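Long-range contact in endonuclease and methylase LlaGI (Lactococcus lactis, PDB 5FFJ), which recognises a specific DNA sequence, probably methylates it, and probably couples cleavage to ATP-driven movement along the duplex: residues A[958-970]-A[996-1008]. Sequence-based numbering, arbitrary orientation.
Sequences GETSRKEGGKIFG and DIGDYLTRDDKLD. With nucleotides of chain B.
Two backbone bonds join the segments where helix 959-964 runs out: Tyr1000 N donates to Lys963 O at 2.7 Å, and Gly966 N to Leu1001 O at 2.9 Å. Both glycines here are hemmed in. A CB on Gly965 would strike Leu1001 O, and one on Gly966 would strike Arg1003 N. From helix 1003-1012 the side chain of Lys1006 points toward segment 958-970, extended beyond CG, and its NZ donates to Glu964 O at 3.1 Å and to Gly966 O at 2.5 Å, with a weaker bond to Leu950 O besides. A methionine here would probably leave the carbonyls of Glu964 and Gly966 without this donor and the Gly965-Gly966 link less firmly held. The Tyr1000 ring lies alongside the helix, one face against Lys963 CA, 4.1 Å from the ring centroid and 20° off its normal, a CH-pi contact. CG of Lys963 rests 3.5 Å from Tyr1000 OH; the bend at chi4 (74°) then carries its NZ to a salt bridge with Glu959 OE1, its hydrogen bond weak. Arg1003, CG anti to the backbone N (chi1 166°), runs along the type I turn Lys967-Gly970 and puts CD 3.4 Å from Lys967 O.

The turn itself meets the DNA: Lys967 NZ donates to N7 (3.0 Å) and O6 of DG12 of chain B, consistent with direct readout of the guanine's major-groove edge, and C2 of DA11 of chain B sits over the Phe969 ring. Arg951 of strand 944-951 pairs with both Glu964 and Asp999, tying each segment to the mixed sheet of the methylase region, while Ile968 packs on Leu950, on Ile977 of strand 977-984 and on Val709 of helix 707-725.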
ATOM      1  N   GLY A 958      14.147  18.921  -3.476  1.00 51.18           N
ATOM      2  CA  GLY A 958      14.699  20.171  -3.958  1.00 49.89           C
ATOM      3  C   GLY A 958      15.098  20.094  -5.417  1.00 44.25           C
ATOM      4  O   GLY A 958      14.389  19.504  -6.231  1.00 43.26           O
ATOM      5  N   GLU A 959      16.240  20.691  -5.742  1.00 56.50           N
ATOM      6  CA  GLU A 959      16.728  20.721  -7.113  1.00 56.43           C
ATOM      7  C   GLU A 959      16.853  19.309  -7.673  1.00 63.34           C
ATOM      8  O   GLU A 959      16.446  19.047  -8.803  1.00 63.42           O
ATOM      9  CB  GLU A 959      18.078  21.438  -7.186  1.00 46.44           C
ATOM     10  CG  GLU A 959      18.449  21.932  -8.576  1.00 73.27           C
ATOM     11  CD  GLU A 959      19.823  22.575  -8.620  1.00 81.25           C
ATOM     12  OE1 GLU A 959      20.736  22.081  -7.925  1.00 90.53           O
ATOM     13  OE2 GLU A 959      19.988  23.577  -9.348  1.00 74.75           O
ATOM     14  N   THR A 960      17.406  18.402  -6.872  1.00 51.23           N
ATOM     15  CA  THR A 960      17.548  17.011  -7.286  1.00 54.94           C
ATOM     16  C   THR A 960      16.200  16.415  -7.671  1.00 50.91           C
ATOM     17  O   THR A 960      16.102  15.671  -8.643  1.00 49.39           O
ATOM     18  CB  THR A 960      18.176  16.145  -6.180  1.00 48.34           C
ATOM     19  OG1 THR A 960      17.594  16.484  -4.915  1.00 67.98           O
ATOM     20  CG2 THR A 960      19.677  16.363  -6.119  1.00 50.73           C
ATOM     21  N   SER A 961      15.162  16.753  -6.914  1.00 52.51           N
ATOM     22  CA  SER A 961      13.823  16.247  -7.198  1.00 54.35           C
ATOM     23  C   SER A 961      13.326  16.775  -8.539  1.00 47.84           C
ATOM     24  O   SER A 961      12.741  16.035  -9.330  1.00 44.12           O
ATOM     25  CB  SER A 961      12.849  16.637  -6.085  1.00 53.19           C
ATOM     26  OG  SER A 961      11.557  16.115  -6.335  1.00 55.43           O
ATOM     27  N   ARG A 962      13.570  18.056  -8.790  1.00 45.04           N
ATOM     28  CA  ARG A 962      13.126  18.687 -10.027  1.00 56.16           C
ATOM     29  C   ARG A 962      13.875  18.106 -11.223  1.00 54.04           C
ATOM     30  O   ARG A 962      13.290  17.900 -12.286  1.00 67.90           O
ATOM     31  CB  ARG A 962      13.321  20.207  -9.960  1.00 60.48           C
ATOM     32  CG  ARG A 962      12.563  20.882  -8.818  1.00 50.47           C
ATOM     33  CD  ARG A 962      12.544  22.396  -8.960  1.00 40.91           C
ATOM     34  NE  ARG A 962      13.880  22.987  -8.881  1.00 70.61           N
ATOM     35  CZ  ARG A 962      14.483  23.345  -7.749  1.00 64.05           C
ATOM     36  NH1 ARG A 962      13.883  23.169  -6.578  1.00 64.06           N
ATOM     37  NH2 ARG A 962      15.697  23.877  -7.789  1.00 61.68           N
ATOM     38  N   LYS A 963      15.165  17.835 -11.044  1.00 57.69           N
ATOM     39  CA  LYS A 963      15.981  17.262 -12.111  1.00 50.61           C
ATOM     40  C   LYS A 963      15.524  15.848 -12.460  1.00 57.55           C
ATOM     41  O   LYS A 963      15.487  15.475 -13.633  1.00 78.84           O
ATOM     42  CB  LYS A 963      17.462  17.247 -11.719  1.00 56.72           C
ATOM     43  CG  LYS A 963      18.101  18.623 -11.605  1.00 58.22           C
ATOM     44  CD  LYS A 963      19.598  18.568 -11.867  1.00 57.43           C
ATOM     45  CE  LYS A 963      20.324  19.738 -11.220  1.00 78.48           C
ATOM     46  NZ  LYS A 963      20.436  19.577  -9.742  1.00 85.90           N
ATOM     47  N   GLU A 964      15.180  15.063 -11.444  1.00 49.11           N
ATOM     48  CA  GLU A 964      14.717  13.694 -11.655  1.00 59.39           C
ATOM     49  C   GLU A 964      13.465  13.679 -12.524  1.00 58.53           C
ATOM     50  O   GLU A 964      13.451  13.080 -13.600  1.00 81.88           O
ATOM     51  CB  GLU A 964      14.440  13.005 -10.318  1.00 55.16           C
ATOM     52  CG  GLU A 964      15.698  12.645  -9.543  1.00 57.28           C
ATOM     53  CD  GLU A 964      16.523  11.579 -10.232  1.00 65.47           C
ATOM     54  OE1 GLU A 964      15.965  10.510 -10.563  1.00 65.95           O
ATOM     55  OE2 GLU A 964      17.731  11.815 -10.448  1.00 64.26           O
ATOM     56  N   GLY A 965      12.415  14.340 -12.049  1.00 53.44           N
ATOM     57  CA  GLY A 965      11.218  14.541 -12.844  1.00 62.51           C
ATOM     58  C   GLY A 965      10.185  13.439 -12.719  1.00 64.20           C
ATOM     59  O   GLY A 965      10.002  12.856 -11.651  1.00 60.12           O
ATOM     60  N   GLY A 966       9.512  13.158 -13.831  1.00 59.39           N
ATOM     61  CA  GLY A 966       8.387  12.239 -13.857  1.00 50.01           C
ATOM     62  C   GLY A 966       8.690  10.836 -13.370  1.00 51.41           C
ATOM     63  O   GLY A 966       9.773  10.299 -13.601  1.00 60.26           O
ATOM     64  N   LYS A 967       7.711  10.246 -12.693  1.00 62.00           N
ATOM     65  CA  LYS A 967       7.796   8.867 -12.226  1.00 59.50           C
ATOM     66  C   LYS A 967       7.149   7.934 -13.248  1.00 57.76           C
ATOM     67  O   LYS A 967       5.952   8.037 -13.515  1.00 62.78           O
ATOM     68  CB  LYS A 967       7.117   8.722 -10.861  1.00 58.40           C
ATOM     69  CG  LYS A 967       7.647   9.688  -9.806  1.00 58.08           C
ATOM     70  CD  LYS A 967       6.833   9.638  -8.522  1.00 52.86           C
ATOM     71  CE  LYS A 967       5.469  10.278  -8.705  1.00 59.72           C
ATOM     72  NZ  LYS A 967       4.853  10.633  -7.400  1.00 62.00           N
ATOM     73  N   ILE A 968       7.946   7.034 -13.818  1.00 58.39           N
ATOM     74  CA  ILE A 968       7.493   6.157 -14.900  1.00 67.58           C
ATOM     75  C   ILE A 968       6.226   5.366 -14.565  1.00 54.65           C
ATOM     76  O   ILE A 968       5.373   5.163 -15.428  1.00 77.75           O
ATOM     77  CB  ILE A 968       8.599   5.153 -15.295  1.00 65.76           C
ATOM     78  CG1 ILE A 968       9.752   5.883 -15.991  1.00 62.35           C
ATOM     79  CG2 ILE A 968       8.036   4.052 -16.200  1.00 65.75           C
ATOM     80  CD1 ILE A 968       9.431   6.361 -17.395  1.00 62.76           C
ATOM     81  N   PHE A 969       6.126   4.893 -13.328  1.00 60.48           N
ATOM     82  CA  PHE A 969       4.936   4.182 -12.872  1.00 62.82           C
ATOM     83  C   PHE A 969       4.012   5.106 -12.077  1.00 52.59           C
ATOM     84  O   PHE A 969       3.129   4.639 -11.354  1.00 44.54           O
ATOM     85  CB  PHE A 969       5.340   2.965 -12.034  1.00 49.09           C
ATOM     86  CG  PHE A 969       6.252   2.013 -12.760  1.00 67.79           C
ATOM     87  CD1 PHE A 969       5.733   0.954 -13.487  1.00 79.14           C
ATOM     88  CD2 PHE A 969       7.627   2.187 -12.731  1.00 63.73           C
ATOM     89  CE1 PHE A 969       6.568   0.081 -14.164  1.00 76.92           C
ATOM     90  CE2 PHE A 969       8.466   1.318 -13.406  1.00 67.38           C
ATOM     91  CZ  PHE A 969       7.937   0.264 -14.123  1.00 73.77           C
ATOM     92  N   GLY A 970       4.212   6.415 -12.227  1.00 48.38           N
ATOM     93  CA  GLY A 970       3.395   7.405 -11.546  1.00 55.85           C
ATOM     94  C   GLY A 970       3.347   7.181 -10.049  1.00 60.20           C
ATOM     95  O   GLY A 970       4.373   7.203  -9.372  1.00 65.09           O
ATOM     96  N   ASP A 996      21.398   8.711 -20.251  1.00 67.65           N
ATOM     97  CA  ASP A 996      20.538   9.415 -19.309  1.00 60.77           C
ATOM     98  C   ASP A 996      19.421  10.086 -20.099  1.00 64.97           C
ATOM     99  O   ASP A 996      19.686  10.858 -21.021  1.00 53.01           O
ATOM    100  CB  ASP A 996      21.341  10.446 -18.510  1.00 64.46           C
ATOM    101  CG  ASP A 996      20.560  11.034 -17.345  1.00 66.83           C
ATOM    102  OD1 ASP A 996      19.312  11.069 -17.403  1.00 70.65           O
ATOM    103  OD2 ASP A 996      21.201  11.468 -16.366  1.00 69.70           O
ATOM    104  N   ILE A 997      18.174   9.793 -19.740  1.00 62.95           N
ATOM    105  CA  ILE A 997      17.028  10.326 -20.472  1.00 63.60           C
ATOM    106  C   ILE A 997      16.969  11.852 -20.399  1.00 62.31           C
ATOM    107  O   ILE A 997      16.250  12.486 -21.173  1.00 64.15           O
ATOM    108  CB  ILE A 997      15.697   9.743 -19.942  1.00 70.71           C
ATOM    109  CG1 ILE A 997      14.586   9.914 -20.982  1.00 58.12           C
ATOM    110  CG2 ILE A 997      15.307  10.396 -18.615  1.00 68.83           C
ATOM    111  CD1 ILE A 997      13.349   9.079 -20.696  1.00 56.08           C
ATOM    112  N   GLY A 998      17.717  12.427 -19.462  1.00 70.72           N
ATOM    113  CA  GLY A 998      17.817  13.868 -19.322  1.00 64.40           C
ATOM    114  C   GLY A 998      17.079  14.398 -18.112  1.00 56.60           C
ATOM    115  O   GLY A 998      16.158  13.760 -17.598  1.00 59.82           O
ATOM    116  N   ASP A 999      17.484  15.579 -17.658  1.00 62.26           N
ATOM    117  CA  ASP A 999      16.863  16.197 -16.497  1.00 54.93           C
ATOM    118  C   ASP A 999      15.463  16.728 -16.836  1.00 60.95           C
ATOM    119  O   ASP A 999      15.132  16.943 -18.003  1.00 73.34           O
ATOM    120  CB  ASP A 999      17.743  17.337 -15.953  1.00 54.05           C
ATOM    121  CG  ASP A 999      19.129  16.867 -15.521  1.00 69.84           C
ATOM    122  OD1 ASP A 999      19.282  15.684 -15.153  1.00 71.60           O
ATOM    123  OD2 ASP A 999      20.065  17.696 -15.539  1.00 64.35           O
ATOM    124  N   TYR A1000      14.637  16.861 -15.799  1.00 66.88           N
ATOM    125  CA  TYR A1000      13.422  17.693 -15.795  1.00 67.19           C
ATOM    126  C   TYR A1000      12.245  17.191 -16.636  1.00 71.41           C
ATOM    127  O   TYR A1000      11.194  17.831 -16.659  1.00 72.55           O
ATOM    128  CB  TYR A1000      13.756  19.121 -16.247  1.00 69.06           C
ATOM    129  CG  TYR A1000      14.709  19.854 -15.327  1.00 65.05           C
ATOM    130  CD1 TYR A1000      14.325  20.213 -14.042  1.00 66.85           C
ATOM    131  CD2 TYR A1000      15.988  20.191 -15.745  1.00 59.10           C
ATOM    132  CE1 TYR A1000      15.191  20.881 -13.196  1.00 61.31           C
ATOM    133  CE2 TYR A1000      16.861  20.862 -14.906  1.00 62.01           C
ATOM    134  CZ  TYR A1000      16.455  21.206 -13.631  1.00 63.93           C
ATOM    135  OH  TYR A1000      17.316  21.874 -12.784  1.00 77.62           O
ATOM    136  N   LEU A1001      12.391  16.054 -17.305  1.00 60.49           N
ATOM    137  CA  LEU A1001      11.328  15.576 -18.184  1.00 55.29           C
ATOM    138  C   LEU A1001      10.109  15.105 -17.396  1.00 70.24           C
ATOM    139  O   LEU A1001      10.238  14.451 -16.360  1.00 69.12           O
ATOM    140  CB  LEU A1001      11.839  14.443 -19.074  1.00 70.16           C
ATOM    141  CG  LEU A1001      12.930  14.827 -20.074  1.00 62.49           C
ATOM    142  CD1 LEU A1001      13.403  13.590 -20.824  1.00 78.90           C
ATOM    143  CD2 LEU A1001      12.429  15.896 -21.042  1.00 78.82           C
ATOM    144  N   THR A1002       8.924  15.457 -17.891  1.00 75.92           N
ATOM    145  CA  THR A1002       7.676  15.002 -17.289  1.00 69.81           C
ATOM    146  C   THR A1002       7.501  13.505 -17.504  1.00 60.77           C
ATOM    147  O   THR A1002       8.220  12.895 -18.295  1.00 67.58           O
ATOM    148  CB  THR A1002       6.445  15.741 -17.872  1.00 78.95           C
ATOM    149  OG1 THR A1002       6.277  15.399 -19.253  1.00 80.30           O
ATOM    150  CG2 THR A1002       6.595  17.252 -17.735  1.00 65.38           C
ATOM    151  N   ARG A1003       6.541  12.926 -16.791  1.00 65.55           N
ATOM    152  CA  ARG A1003       6.239  11.505 -16.900  1.00 73.90           C
ATOM    153  C   ARG A1003       5.940  11.118 -18.345  1.00 83.66           C
ATOM    154  O   ARG A1003       6.436  10.105 -18.833  1.00 80.46           O
ATOM    155  CB  ARG A1003       5.055  11.147 -15.997  1.00 73.42           C
ATOM    156  CG  ARG A1003       4.431   9.781 -16.269  1.00 70.35           C
ATOM    157  CD  ARG A1003       3.402   9.429 -15.198  1.00 68.70           C
ATOM    158  NE  ARG A1003       2.350   8.536 -15.684  1.00 79.89           N
ATOM    159  CZ  ARG A1003       2.479   7.220 -15.826  1.00 79.09           C
ATOM    160  NH1 ARG A1003       3.625   6.621 -15.533  1.00 77.71           N
ATOM    161  NH2 ARG A1003       1.460   6.497 -16.270  1.00 82.24           N
ATOM    162  N   ASP A1004       5.144  11.936 -19.028  1.00 95.13           N
ATOM    163  CA  ASP A1004       4.739  11.628 -20.397  1.00 90.85           C
ATOM    164  C   ASP A1004       5.719  12.199 -21.429  1.00 83.09           C
ATOM    165  O   ASP A1004       5.700  11.788 -22.588  1.00 82.18           O
ATOM    166  CB  ASP A1004       3.315  12.136 -20.668  1.00 69.71           C
ATOM    167  CG  ASP A1004       3.105  13.570 -20.230  1.00 88.90           C
ATOM    168  OD1 ASP A1004       3.994  14.124 -19.548  1.00 93.22           O
ATOM    169  OD2 ASP A1004       2.038  14.135 -20.555  1.00 82.43           O
ATOM    170  N   ASP A1005       6.579  13.128 -21.015  1.00 77.46           N
ATOM    171  CA  ASP A1005       7.680  13.562 -21.875  1.00 68.83           C
ATOM    172  C   ASP A1005       8.610  12.378 -22.084  1.00 77.02           C
ATOM    173  O   ASP A1005       9.139  12.168 -23.174  1.00 71.57           O
ATOM    174  CB  ASP A1005       8.455  14.738 -21.270  1.00 80.48           C
ATOM    175  CG  ASP A1005       7.873  16.090 -21.646  1.00 83.22           C
ATOM    176  OD1 ASP A1005       6.642  16.188 -21.828  1.00 95.00           O
ATOM    177  OD2 ASP A1005       8.656  17.057 -21.756  1.00 84.31           O
ATOM    178  N   LYS A1006       8.803  11.607 -21.018  1.00 86.91           N
ATOM    179  CA  LYS A1006       9.639  10.416 -21.062  1.00 77.07           C
ATOM    180  C   LYS A1006       8.973   9.319 -21.889  1.00 82.69           C
ATOM    181  O   LYS A1006       9.649   8.561 -22.586  1.00 84.21           O
ATOM    182  CB  LYS A1006       9.925   9.914 -19.644  1.00 69.22           C
ATOM    183  CG  LYS A1006      10.751  10.877 -18.802  1.00 69.52           C
ATOM    184  CD  LYS A1006      10.841  10.423 -17.354  1.00 74.89           C
ATOM    185  CE  LYS A1006      11.749  11.332 -16.540  1.00 60.76           C
ATOM    186  NZ  LYS A1006      11.636  11.066 -15.079  1.00 49.86           N
ATOM    187  N   LEU A1007       7.648   9.243 -21.814  1.00 78.40           N
ATOM    188  CA  LEU A1007       6.894   8.253 -22.578  1.00 68.72           C
ATOM    189  C   LEU A1007       6.756   8.678 -24.036  1.00 83.61           C
ATOM    190  O   LEU A1007       6.694   7.834 -24.930  1.00 86.34           O
ATOM    191  CB  LEU A1007       5.512   8.036 -21.962  1.00 65.98           C
ATOM    192  CG  LEU A1007       5.508   7.470 -20.542  1.00 67.55           C
ATOM    193  CD1 LEU A1007       4.099   7.465 -19.972  1.00 65.72           C
ATOM    194  CD2 LEU A1007       6.103   6.071 -20.501  1.00 77.75           C
ATOM    195  N   ASP A1008       6.701   9.987 -24.271  1.00 86.91           N
ATOM    196  CA  ASP A1008       6.692  10.516 -25.630  1.00 82.04           C
ATOM    197  C   ASP A1008       7.925  10.031 -26.387  1.00 84.77           C
ATOM    198  O   ASP A1008       7.876   9.822 -27.596  1.00 95.02           O
ATOM    199  CB  ASP A1008       6.646  12.048 -25.620  1.00 84.23           C
ATOM    200  CG  ASP A1008       5.242  12.594 -25.408  1.00 89.92           C
ATOM    201  OD1 ASP A1008       4.332  11.807 -25.070  1.00 90.69           O
ATOM    202  OD2 ASP A1008       5.053  13.818 -25.571  1.00 68.93           O
TER
ATOM    203  P    DG B  12       7.065   3.316  -3.539  1.00 50.78           P
ATOM    204  OP1  DG B  12       8.301   3.775  -4.207  1.00 38.87           O
ATOM    205  OP2  DG B  12       7.020   3.189  -2.065  1.00 35.47           O
ATOM    206  O5'  DG B  12       5.915   4.325  -4.005  1.00 68.56           O
ATOM    207  C5'  DG B  12       4.555   4.041  -3.704  1.00 36.21           C
ATOM    208  C4'  DG B  12       4.217   4.447  -2.287  1.00 35.65           C
ATOM    209  O4'  DG B  12       4.664   5.809  -2.065  1.00 53.96           O
ATOM    210  C3'  DG B  12       2.735   4.466  -1.969  1.00 38.97           C
ATOM    211  O3'  DG B  12       2.520   4.275  -0.561  1.00 39.14           O
ATOM    212  C2'  DG B  12       2.325   5.849  -2.466  1.00 45.65           C
ATOM    213  C1'  DG B  12       3.564   6.701  -2.166  1.00 61.65           C
ATOM    214  N9   DG B  12       3.875   7.720  -3.182  1.00 60.40           N
ATOM    215  C8   DG B  12       3.638   7.666  -4.539  1.00 54.65           C
ATOM    216  N7   DG B  12       4.035   8.735  -5.181  1.00 57.79           N
ATOM    217  C5   DG B  12       4.571   9.548  -4.189  1.00 55.13           C
ATOM    218  C6   DG B  12       5.159  10.835  -4.277  1.00 56.17           C
ATOM    219  O6   DG B  12       5.329  11.538  -5.283  1.00 58.38           O
ATOM    220  N1   DG B  12       5.573  11.296  -3.029  1.00 48.02           N
ATOM    221  C2   DG B  12       5.434  10.603  -1.851  1.00 48.89           C
ATOM    222  N2   DG B  12       5.893  11.203  -0.748  1.00 52.78           N
ATOM    223  N3   DG B  12       4.887   9.402  -1.757  1.00 50.81           N
ATOM    224  C4   DG B  12       4.478   8.937  -2.957  1.00 57.49           C
ATOM    225  P    DA B  11      10.965  -0.425  -1.727  1.00 45.46           P
ATOM    226  OP1  DA B  11       9.886  -0.962  -0.868  1.00 54.29           O
ATOM    227  OP2  DA B  11      11.925  -1.353  -2.370  1.00 62.12           O
ATOM    228  O5'  DA B  11      10.289   0.482  -2.860  1.00 50.04           O
ATOM    229  C5'  DA B  11       9.790  -0.112  -4.050  1.00 47.46           C
ATOM    230  C4'  DA B  11       8.710   0.754  -4.669  1.00 51.40           C
ATOM    231  O4'  DA B  11       8.422   0.291  -6.017  1.00 54.92           O
ATOM    232  C3'  DA B  11       7.371   0.714  -3.950  1.00 46.91           C
ATOM    233  O3'  DA B  11       6.621   1.912  -4.185  1.00 61.07           O
ATOM    234  C2'  DA B  11       6.725  -0.501  -4.598  1.00 57.13           C
ATOM    235  C1'  DA B  11       7.126  -0.293  -6.056  1.00 63.36           C
ATOM    236  N9   DA B  11       7.194  -1.506  -6.869  1.00 61.66           N
ATOM    237  C8   DA B  11       7.344  -2.796  -6.442  1.00 66.97           C
ATOM    238  N7   DA B  11       7.391  -3.673  -7.418  1.00 75.62           N
ATOM    239  C5   DA B  11       7.275  -2.902  -8.563  1.00 72.88           C
ATOM    240  C6   DA B  11       7.255  -3.231  -9.933  1.00 81.46           C
ATOM    241  N6   DA B  11       7.357  -4.481 -10.390  1.00 89.59           N
ATOM    242  N1   DA B  11       7.124  -2.221 -10.816  1.00 82.47           N
ATOM    243  C2   DA B  11       7.021  -0.970 -10.354  1.00 75.11           C
ATOM    244  N3   DA B  11       7.027  -0.542  -9.095  1.00 69.57           N
ATOM    245  C4   DA B  11       7.157  -1.567  -8.242  1.00 64.53           C
TER